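Long-range contact in berberine bridge enzyme-like 28 (Arabidopsis thaliana, PDB 5D79), which is a secreted FAD-dependent oxidoreductase of the berberine bridge enzyme-like family, involved in adaptation to salt stress: residues P466-D475 with W495-N503. Sequence-based numbering, arbitrary orientation.
Sequences PRGAYVNFKD and WGVKYFKNN. With FAD (flavin-adenine dinucleotide), chain E.
Tyr499, at the C-terminal end of helix 488-500, pushes its ring into the hollow of the curved segment 466-475. Its CG lies anti to the carbonyl carbon (chi1 -73°), which sends the ring along the loop toward Asp475. CG2 of Val471 sits over one ring face, a CH-pi contact 3.9 Å from the centroid, while Ala469 CB touches Tyr499 CD1 at 3.7 Å; a methyl suits this place because the ring passes close by. The same Val471 methyl, CG2, also meets Phe500 CZ obliquely and so fits between the Tyr499 face and that corner of the second ring. A tyrosine suits the place because its hydroxyl accepts a nearly straight bond from Asp475 N (3.1 Å, 170°) and is also hydrogen-bonded to Gln524 OE1. Cut back to an alanine, Tyr499 would probably leave a gap beside Val471 CG2 and Ala469 CB, and Asp475 N without its acceptor.

Where the helix ends, Ala469 N donates a hydrogen bond to Lys498 O (2.8 Å) from above the carbonyl plane. Gly468 CA makes a CA-H...O contact with that oxygen at 3.4 Å, and a side chain here would come up against Lys501 NZ. Farther along, Pro466 lays its compact ring against the last turn, CB on Val497 CG2 and CG near Lys501 CE (3.8 Å). The extended Lys501 chain carries NZ to a water that also binds Pro466 O. A second water links Val471 N to Tyr499 O.

On the far side, the type I turn Tyr470-Phe473 and Lys474 just after it meet the cofactor: Tyr470 OH donates to FAD O2, Asn472 OD1 accepts from O4' and Lys474 NZ donates to O3B. The helix thus backs an FAD-binding loop in the berberine and berberine-like region of this protein.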
ATOM      1  N   PRO A 466      -7.725   5.744  19.372  1.00 21.49           N
ATOM      2  CA  PRO A 466      -8.259   6.150  18.067  1.00 18.87           C
ATOM      3  C   PRO A 466      -8.746   4.957  17.245  1.00 19.72           C
ATOM      4  O   PRO A 466      -8.329   3.820  17.493  1.00 17.47           O
ATOM      5  CB  PRO A 466      -7.058   6.797  17.394  1.00 16.88           C
ATOM      6  CG  PRO A 466      -5.927   5.941  17.877  1.00 18.50           C
ATOM      7  CD  PRO A 466      -6.265   5.543  19.313  1.00 19.68           C
ATOM      8  N   ARG A 467      -9.622   5.223  16.281  1.00 19.33           N
ATOM      9  CA  ARG A 467      -9.991   4.221  15.286  1.00 18.04           C
ATOM     10  C   ARG A 467      -8.834   4.047  14.300  1.00 16.31           C
ATOM     11  O   ARG A 467      -8.556   4.936  13.494  1.00 13.65           O
ATOM     12  CB  ARG A 467     -11.279   4.626  14.558  1.00 12.31           C
ATOM     13  CG  ARG A 467     -11.814   3.583  13.571  1.00 11.98           C
ATOM     14  CD  ARG A 467     -13.207   3.963  13.085  1.00 14.78           C
ATOM     15  NE  ARG A 467     -13.814   2.904  12.274  1.00 18.25           N
ATOM     16  CZ  ARG A 467     -15.097   2.857  11.914  1.00 16.29           C
ATOM     17  NH1 ARG A 467     -15.937   3.812  12.283  1.00 16.94           N
ATOM     18  NH2 ARG A 467     -15.542   1.848  11.181  1.00 14.59           N
ATOM     19  N   GLY A 468      -8.145   2.910  14.375  1.00 14.12           N
ATOM     20  CA  GLY A 468      -6.969   2.694  13.547  1.00 13.95           C
ATOM     21  C   GLY A 468      -7.210   2.641  12.044  1.00 13.27           C
ATOM     22  O   GLY A 468      -8.219   2.119  11.580  1.00 13.08           O
ATOM     23  N   ALA A 469      -6.254   3.182  11.292  1.00 17.55           N
ATOM     24  CA  ALA A 469      -6.287   3.196   9.830  1.00 16.90           C
ATOM     25  C   ALA A 469      -4.891   2.924   9.229  1.00 16.55           C
ATOM     26  O   ALA A 469      -3.863   3.323   9.792  1.00 16.23           O
ATOM     27  CB  ALA A 469      -6.837   4.547   9.329  1.00 13.54           C
ATOM     28  N   TYR A 470      -4.862   2.251   8.082  1.00 14.48           N
ATOM     29  CA  TYR A 470      -3.616   1.961   7.365  1.00 14.24           C
ATOM     30  C   TYR A 470      -3.252   3.071   6.342  1.00 15.21           C
ATOM     31  O   TYR A 470      -4.006   3.325   5.394  1.00 15.96           O
ATOM     32  CB  TYR A 470      -3.746   0.597   6.671  1.00 14.65           C
ATOM     33  CG  TYR A 470      -2.515   0.093   5.939  1.00 18.99           C
ATOM     34  CD1 TYR A 470      -1.221   0.396   6.378  1.00 17.11           C
ATOM     35  CD2 TYR A 470      -2.652  -0.699   4.801  1.00 21.48           C
ATOM     36  CE1 TYR A 470      -0.106  -0.082   5.689  1.00 14.03           C
ATOM     37  CE2 TYR A 470      -1.555  -1.159   4.115  1.00 20.84           C
ATOM     38  CZ  TYR A 470      -0.294  -0.858   4.567  1.00 17.16           C
ATOM     39  OH  TYR A 470       0.772  -1.335   3.858  1.00 18.76           O
ATOM     40  N   VAL A 471      -2.091   3.706   6.530  1.00 15.53           N
ATOM     41  CA  VAL A 471      -1.712   4.902   5.758  1.00 14.49           C
ATOM     42  C   VAL A 471      -1.503   4.605   4.276  1.00 14.12           C
ATOM     43  O   VAL A 471      -1.600   5.511   3.442  1.00 17.88           O
ATOM     44  CB  VAL A 471      -0.430   5.593   6.335  1.00 15.62           C
ATOM     45  CG1 VAL A 471       0.868   4.931   5.842  1.00 11.33           C
ATOM     46  CG2 VAL A 471      -0.428   7.079   5.993  1.00 16.92           C
ATOM     47  N   ASN A 472      -1.244   3.344   3.945  1.00 14.20           N
ATOM     48  CA  ASN A 472      -1.156   2.938   2.544  1.00 16.32           C
ATOM     49  C   ASN A 472      -2.538   2.862   1.893  1.00 17.06           C
ATOM     50  O   ASN A 472      -2.651   2.807   0.673  1.00 16.98           O
ATOM     51  CB  ASN A 472      -0.423   1.599   2.403  1.00 13.14           C
ATOM     52  CG  ASN A 472       1.066   1.773   2.142  1.00 14.72           C
ATOM     53  OD1 ASN A 472       1.513   2.834   1.713  1.00 16.41           O
ATOM     54  ND2 ASN A 472       1.833   0.729   2.386  1.00 13.96           N
ATOM     55  N   PHE A 473      -3.590   2.868   2.705  1.00 21.19           N
ATOM     56  CA  PHE A 473      -4.945   3.065   2.183  1.00 22.20           C
ATOM     57  C   PHE A 473      -5.401   4.497   2.516  1.00 21.85           C
ATOM     58  O   PHE A 473      -6.265   4.688   3.367  1.00 23.08           O
ATOM     59  CB  PHE A 473      -5.939   2.036   2.763  1.00 19.02           C
ATOM     60  CG  PHE A 473      -5.622   0.588   2.422  1.00 17.69           C
ATOM     61  CD1 PHE A 473      -5.035   0.242   1.210  1.00 19.89           C
ATOM     62  CD2 PHE A 473      -5.915  -0.432   3.327  1.00 14.44           C
ATOM     63  CE1 PHE A 473      -4.746  -1.096   0.901  1.00 17.12           C
ATOM     64  CE2 PHE A 473      -5.623  -1.766   3.032  1.00 14.41           C
ATOM     65  CZ  PHE A 473      -5.040  -2.098   1.817  1.00 15.93           C
ATOM     66  N   LYS A 474      -4.807   5.498   1.868  1.00 19.43           N
ATOM     67  CA  LYS A 474      -5.115   6.900   2.176  1.00 21.20           C
ATOM     68  C   LYS A 474      -6.611   7.224   2.036  1.00 20.52           C
ATOM     69  O   LYS A 474      -7.250   6.857   1.046  1.00 24.87           O
ATOM     70  CB  LYS A 474      -4.298   7.852   1.287  1.00 26.11           C
ATOM     71  CG  LYS A 474      -3.090   8.490   1.968  1.00 29.29           C
ATOM     72  CD  LYS A 474      -2.559   9.644   1.135  1.00 31.45           C
ATOM     73  CE  LYS A 474      -1.039   9.781   1.243  1.00 34.88           C
ATOM     74  NZ  LYS A 474      -0.500  10.700   0.190  1.00 34.21           N
ATOM     75  N   ASP A 475      -7.155   7.909   3.042  1.00 16.92           N
ATOM     76  CA  ASP A 475      -8.576   8.219   3.089  1.00 19.31           C
ATOM     77  C   ASP A 475      -8.811   9.658   3.591  1.00 21.00           C
ATOM     78  O   ASP A 475      -8.710   9.955   4.783  1.00 17.62           O
ATOM     79  CB  ASP A 475      -9.297   7.187   3.969  1.00 19.63           C
ATOM     80  CG  ASP A 475     -10.814   7.329   3.939  1.00 19.40           C
ATOM     81  OD1 ASP A 475     -11.361   8.062   3.071  1.00 16.81           O
ATOM     82  OD2 ASP A 475     -11.456   6.689   4.801  1.00 19.73           O
ATOM     83  N   TRP A 495      -6.247  12.933  12.107  1.00 23.33           N
ATOM     84  CA  TRP A 495      -6.062  11.676  11.373  1.00 21.91           C
ATOM     85  C   TRP A 495      -4.706  11.035  11.696  1.00 21.55           C
ATOM     86  O   TRP A 495      -4.546   9.824  11.585  1.00 22.69           O
ATOM     87  CB  TRP A 495      -6.203  11.893   9.857  1.00 19.69           C
ATOM     88  CG  TRP A 495      -5.265  12.918   9.302  1.00 21.37           C
ATOM     89  CD1 TRP A 495      -3.989  12.710   8.866  1.00 21.73           C
ATOM     90  CD2 TRP A 495      -5.527  14.316   9.126  1.00 19.79           C
ATOM     91  NE1 TRP A 495      -3.439  13.893   8.437  1.00 20.15           N
ATOM     92  CE2 TRP A 495      -4.366  14.892   8.582  1.00 18.16           C
ATOM     93  CE3 TRP A 495      -6.632  15.133   9.375  1.00 19.51           C
ATOM     94  CZ2 TRP A 495      -4.273  16.246   8.291  1.00 18.08           C
ATOM     95  CZ3 TRP A 495      -6.543  16.473   9.078  1.00 23.10           C
ATOM     96  CH2 TRP A 495      -5.372  17.020   8.543  1.00 22.00           C
ATOM     97  N   GLY A 496      -3.742  11.849  12.116  1.00 18.10           N
ATOM     98  CA  GLY A 496      -2.426  11.360  12.495  1.00 18.21           C
ATOM     99  C   GLY A 496      -2.413  10.210  13.491  1.00 17.67           C
ATOM    100  O   GLY A 496      -1.696   9.215  13.305  1.00 15.64           O
ATOM    101  N   VAL A 497      -3.202  10.337  14.555  1.00 21.00           N
ATOM    102  CA  VAL A 497      -3.283   9.283  15.563  1.00 19.57           C
ATOM    103  C   VAL A 497      -4.063   8.043  15.057  1.00 19.72           C
ATOM    104  O   VAL A 497      -3.941   6.944  15.608  1.00 15.92           O
ATOM    105  CB  VAL A 497      -3.910   9.816  16.856  1.00 13.49           C
ATOM    106  CG1 VAL A 497      -3.116  11.016  17.355  1.00 20.27           C
ATOM    107  CG2 VAL A 497      -5.349  10.198  16.631  1.00 13.69           C
ATOM    108  N   LYS A 498      -4.843   8.208  13.992  1.00 18.42           N
ATOM    109  CA  LYS A 498      -5.566   7.083  13.416  1.00 17.27           C
ATOM    110  C   LYS A 498      -4.610   6.190  12.601  1.00 12.83           C
ATOM    111  O   LYS A 498      -4.606   4.961  12.717  1.00 11.73           O
ATOM    112  CB  LYS A 498      -6.723   7.594  12.551  1.00 17.96           C
ATOM    113  CG  LYS A 498      -7.727   8.470  13.295  1.00 16.19           C
ATOM    114  CD  LYS A 498      -8.819   8.933  12.339  1.00 24.19           C
ATOM    115  CE  LYS A 498      -9.936   9.680  13.064  1.00 26.65           C
ATOM    116  NZ  LYS A 498     -11.000  10.109  12.110  1.00 24.97           N
ATOM    117  N   TYR A 499      -3.776   6.835  11.800  1.00 13.35           N
ATOM    118  CA  TYR A 499      -2.779   6.150  10.996  1.00 13.20           C
ATOM    119  C   TYR A 499      -1.615   5.611  11.824  1.00 16.40           C
ATOM    120  O   TYR A 499      -1.113   4.523  11.554  1.00 16.03           O
ATOM    121  CB  TYR A 499      -2.212   7.100   9.950  1.00 13.68           C
ATOM    122  CG  TYR A 499      -3.087   7.454   8.777  1.00 14.77           C
ATOM    123  CD1 TYR A 499      -3.902   6.510   8.159  1.00 15.77           C
ATOM    124  CD2 TYR A 499      -3.046   8.738   8.237  1.00 20.79           C
ATOM    125  CE1 TYR A 499      -4.681   6.855   7.046  1.00 17.10           C
ATOM    126  CE2 TYR A 499      -3.813   9.084   7.126  1.00 21.65           C
ATOM    127  CZ  TYR A 499      -4.622   8.144   6.537  1.00 17.34           C
ATOM    128  OH  TYR A 499      -5.371   8.511   5.450  1.00 14.60           O
ATOM    129  N   PHE A 500      -1.166   6.389  12.814  1.00 14.96           N
ATOM    130  CA  PHE A 500       0.099   6.111  13.481  1.00 12.74           C
ATOM    131  C   PHE A 500       0.029   5.923  14.993  1.00 16.34           C
ATOM    132  O   PHE A 500       1.044   5.594  15.612  1.00 13.79           O
ATOM    133  CB  PHE A 500       1.079   7.232  13.175  1.00 15.53           C
ATOM    134  CG  PHE A 500       1.337   7.408  11.715  1.00 19.02           C
ATOM    135  CD1 PHE A 500       1.968   6.412  10.993  1.00 14.66           C
ATOM    136  CD2 PHE A 500       0.956   8.563  11.065  1.00 16.30           C
ATOM    137  CE1 PHE A 500       2.214   6.560   9.658  1.00 15.91           C
ATOM    138  CE2 PHE A 500       1.203   8.715   9.722  1.00 19.44           C
ATOM    139  CZ  PHE A 500       1.834   7.707   9.018  1.00 17.47           C
ATOM    140  N   LYS A 501      -1.154   6.141  15.572  1.00 14.54           N
ATOM    141  CA  LYS A 501      -1.402   6.011  17.017  1.00 17.69           C
ATOM    142  C   LYS A 501      -0.331   6.694  17.880  1.00 17.07           C
ATOM    143  O   LYS A 501      -0.107   7.892  17.739  1.00 18.33           O
ATOM    144  CB  LYS A 501      -1.549   4.537  17.400  1.00 17.62           C
ATOM    145  CG  LYS A 501      -2.726   3.866  16.695  1.00 18.15           C
ATOM    146  CD  LYS A 501      -3.293   2.717  17.511  1.00 19.28           C
ATOM    147  CE  LYS A 501      -4.727   2.426  17.113  1.00 23.28           C
ATOM    148  NZ  LYS A 501      -5.096   1.014  17.395  1.00 24.29           N
ATOM    149  N   ASN A 502       0.331   5.951  18.762  1.00 16.53           N
ATOM    150  CA  ASN A 502       1.302   6.564  19.676  1.00 20.04           C
ATOM    151  C   ASN A 502       2.599   6.991  18.993  1.00 22.63           C
ATOM    152  O   ASN A 502       3.437   7.664  19.592  1.00 23.04           O
ATOM    153  CB  ASN A 502       1.615   5.612  20.828  1.00 16.70           C
ATOM    154  CG  ASN A 502       0.377   5.241  21.614  1.00 18.69           C
ATOM    155  OD1 ASN A 502      -0.420   6.103  21.962  1.00 16.54           O
ATOM    156  ND2 ASN A 502       0.192   3.952  21.870  1.00 21.20           N
ATOM    157  N   ASN A 503       2.756   6.603  17.732  1.00 24.88           N
ATOM    158  CA  ASN A 503       3.935   6.960  16.956  1.00 20.57           C
ATOM    159  C   ASN A 503       3.843   8.348  16.340  1.00 19.14           C
ATOM    160  O   ASN A 503       4.816   8.839  15.770  1.00 22.49           O
ATOM    161  CB  ASN A 503       4.168   5.939  15.842  1.00 18.49           C
ATOM    162  CG  ASN A 503       4.750   4.633  16.346  1.00 17.93           C
ATOM    163  OD1 ASN A 503       5.436   4.591  17.381  1.00 17.77           O
ATOM    164  ND2 ASN A 503       4.508   3.560  15.599  1.00 12.06           N
TER
HETATM  165  PA  FAD E 603       2.167   6.430  -5.450  1.00 19.33           P
HETATM  166  O1A FAD E 603       0.858   7.110  -5.764  1.00 16.53           O
HETATM  167  O2A FAD E 603       3.208   6.633  -6.526  1.00 22.48           O
HETATM  168  O5B FAD E 603       2.696   6.919  -4.004  1.00 21.27           O
HETATM  169  C5B FAD E 603       1.826   6.977  -2.882  1.00 21.66           C
HETATM  170  C4B FAD E 603       2.315   7.955  -1.804  1.00 19.79           C
HETATM  171  O4B FAD E 603       3.690   7.722  -1.551  1.00 17.36           O
HETATM  172  C3B FAD E 603       2.171   9.400  -2.260  1.00 21.02           C
HETATM  173  O3B FAD E 603       1.827  10.243  -1.181  1.00 17.24           O
HETATM  174  C2B FAD E 603       3.554   9.727  -2.793  1.00 24.69           C
HETATM  175  O2B FAD E 603       3.859  11.107  -2.703  1.00 24.27           O
HETATM  176  C1B FAD E 603       4.465   8.841  -1.947  1.00 18.46           C
HETATM  177  N9A FAD E 603       5.700   8.401  -2.631  1.00 16.91           N
HETATM  178  C8A FAD E 603       5.838   7.562  -3.714  1.00 16.45           C
HETATM  179  N7A FAD E 603       7.162   7.425  -3.985  1.00 16.40           N
HETATM  180  C5A FAD E 603       7.870   8.160  -3.095  1.00 17.79           C
HETATM  181  C6A FAD E 603       9.234   8.387  -2.907  1.00 18.31           C
HETATM  182  N6A FAD E 603      10.141   7.645  -3.532  1.00 17.68           N
HETATM  183  N1A FAD E 603       9.655   9.210  -1.881  1.00 19.49           N
HETATM  184  C2A FAD E 603       8.734   9.797  -1.042  1.00 15.59           C
HETATM  185  N3A FAD E 603       7.385   9.571  -1.236  1.00 17.51           N
HETATM  186  C4A FAD E 603       6.959   8.770  -2.240  1.00 18.39           C
HETATM  187  N1  FAD E 603      -1.004  -1.999   0.070  1.00 18.24           N
HETATM  188  C2  FAD E 603      -0.736  -3.050   0.931  1.00 23.95           C
HETATM  189  O2  FAD E 603       0.148  -2.947   1.789  1.00 15.93           O
HETATM  190  N3  FAD E 603      -1.455  -4.232   0.807  1.00 28.03           N
HETATM  191  C4  FAD E 603      -2.439  -4.378  -0.157  1.00 25.29           C
HETATM  192  O4  FAD E 603      -2.975  -5.477  -0.311  1.00 24.15           O
HETATM  193  C4X FAD E 603      -2.692  -3.324  -1.036  1.00 22.61           C
HETATM  194  N5  FAD E 603      -3.570  -3.474  -2.098  1.00 19.88           N
HETATM  195  C5X FAD E 603      -3.571  -2.538  -3.121  1.00 19.29           C
HETATM  196  C6  FAD E 603      -4.248  -2.773  -4.316  1.00 19.06           C
HETATM  197  C7  FAD E 603      -4.245  -1.817  -5.335  1.00 20.95           C
HETATM  198  C7M FAD E 603      -4.988  -2.077  -6.612  1.00 20.66           C
HETATM  199  C8  FAD E 603      -3.522  -0.633  -5.180  1.00 21.00           C
HETATM  200  C8M FAD E 603      -3.522   0.421  -6.248  1.00 16.28           C
HETATM  201  C9  FAD E 603      -2.848  -0.397  -3.987  1.00 23.36           C
HETATM  202  C9A FAD E 603      -2.912  -1.320  -2.939  1.00 22.54           C
HETATM  203  N10 FAD E 603      -2.271  -1.075  -1.734  1.00 17.20           N
HETATM  204  C10 FAD E 603      -1.941  -2.146  -0.929  1.00 16.46           C
HETATM  205  C1' FAD E 603      -1.874   0.318  -1.355  1.00 11.40           C
HETATM  206  C2' FAD E 603      -0.477   0.697  -1.808  1.00 14.78           C
HETATM  207  O2' FAD E 603       0.465  -0.080  -1.101  1.00 20.14           O
HETATM  208  C3' FAD E 603      -0.291   2.185  -1.532  1.00 15.36           C
HETATM  209  O3' FAD E 603      -1.178   2.904  -2.361  1.00 19.46           O
HETATM  210  C4' FAD E 603       1.106   2.656  -1.852  1.00 12.97           C
HETATM  211  O4' FAD E 603       1.393   3.821  -1.124  1.00 14.89           O
HETATM  212  C5' FAD E 603       1.184   3.029  -3.316  1.00 13.28           C
HETATM  213  O5' FAD E 603       2.540   3.133  -3.684  1.00 15.51           O
HETATM  214  P   FAD E 603       2.864   3.615  -5.179  1.00 18.14           P
HETATM  215  O1P FAD E 603       4.327   3.947  -5.304  1.00 15.08           O
HETATM  216  O2P FAD E 603       2.454   2.567  -6.184  1.00 13.22           O
HETATM  217  O3P FAD E 603       1.843   4.861  -5.274  1.00 22.20           O
HETATM  218  O   HOH W   1      -7.160   1.998  19.499  1.00 25.45           O
HETATM  219  O   HOH W   2      -0.501   3.259   9.031  1.00 10.58           O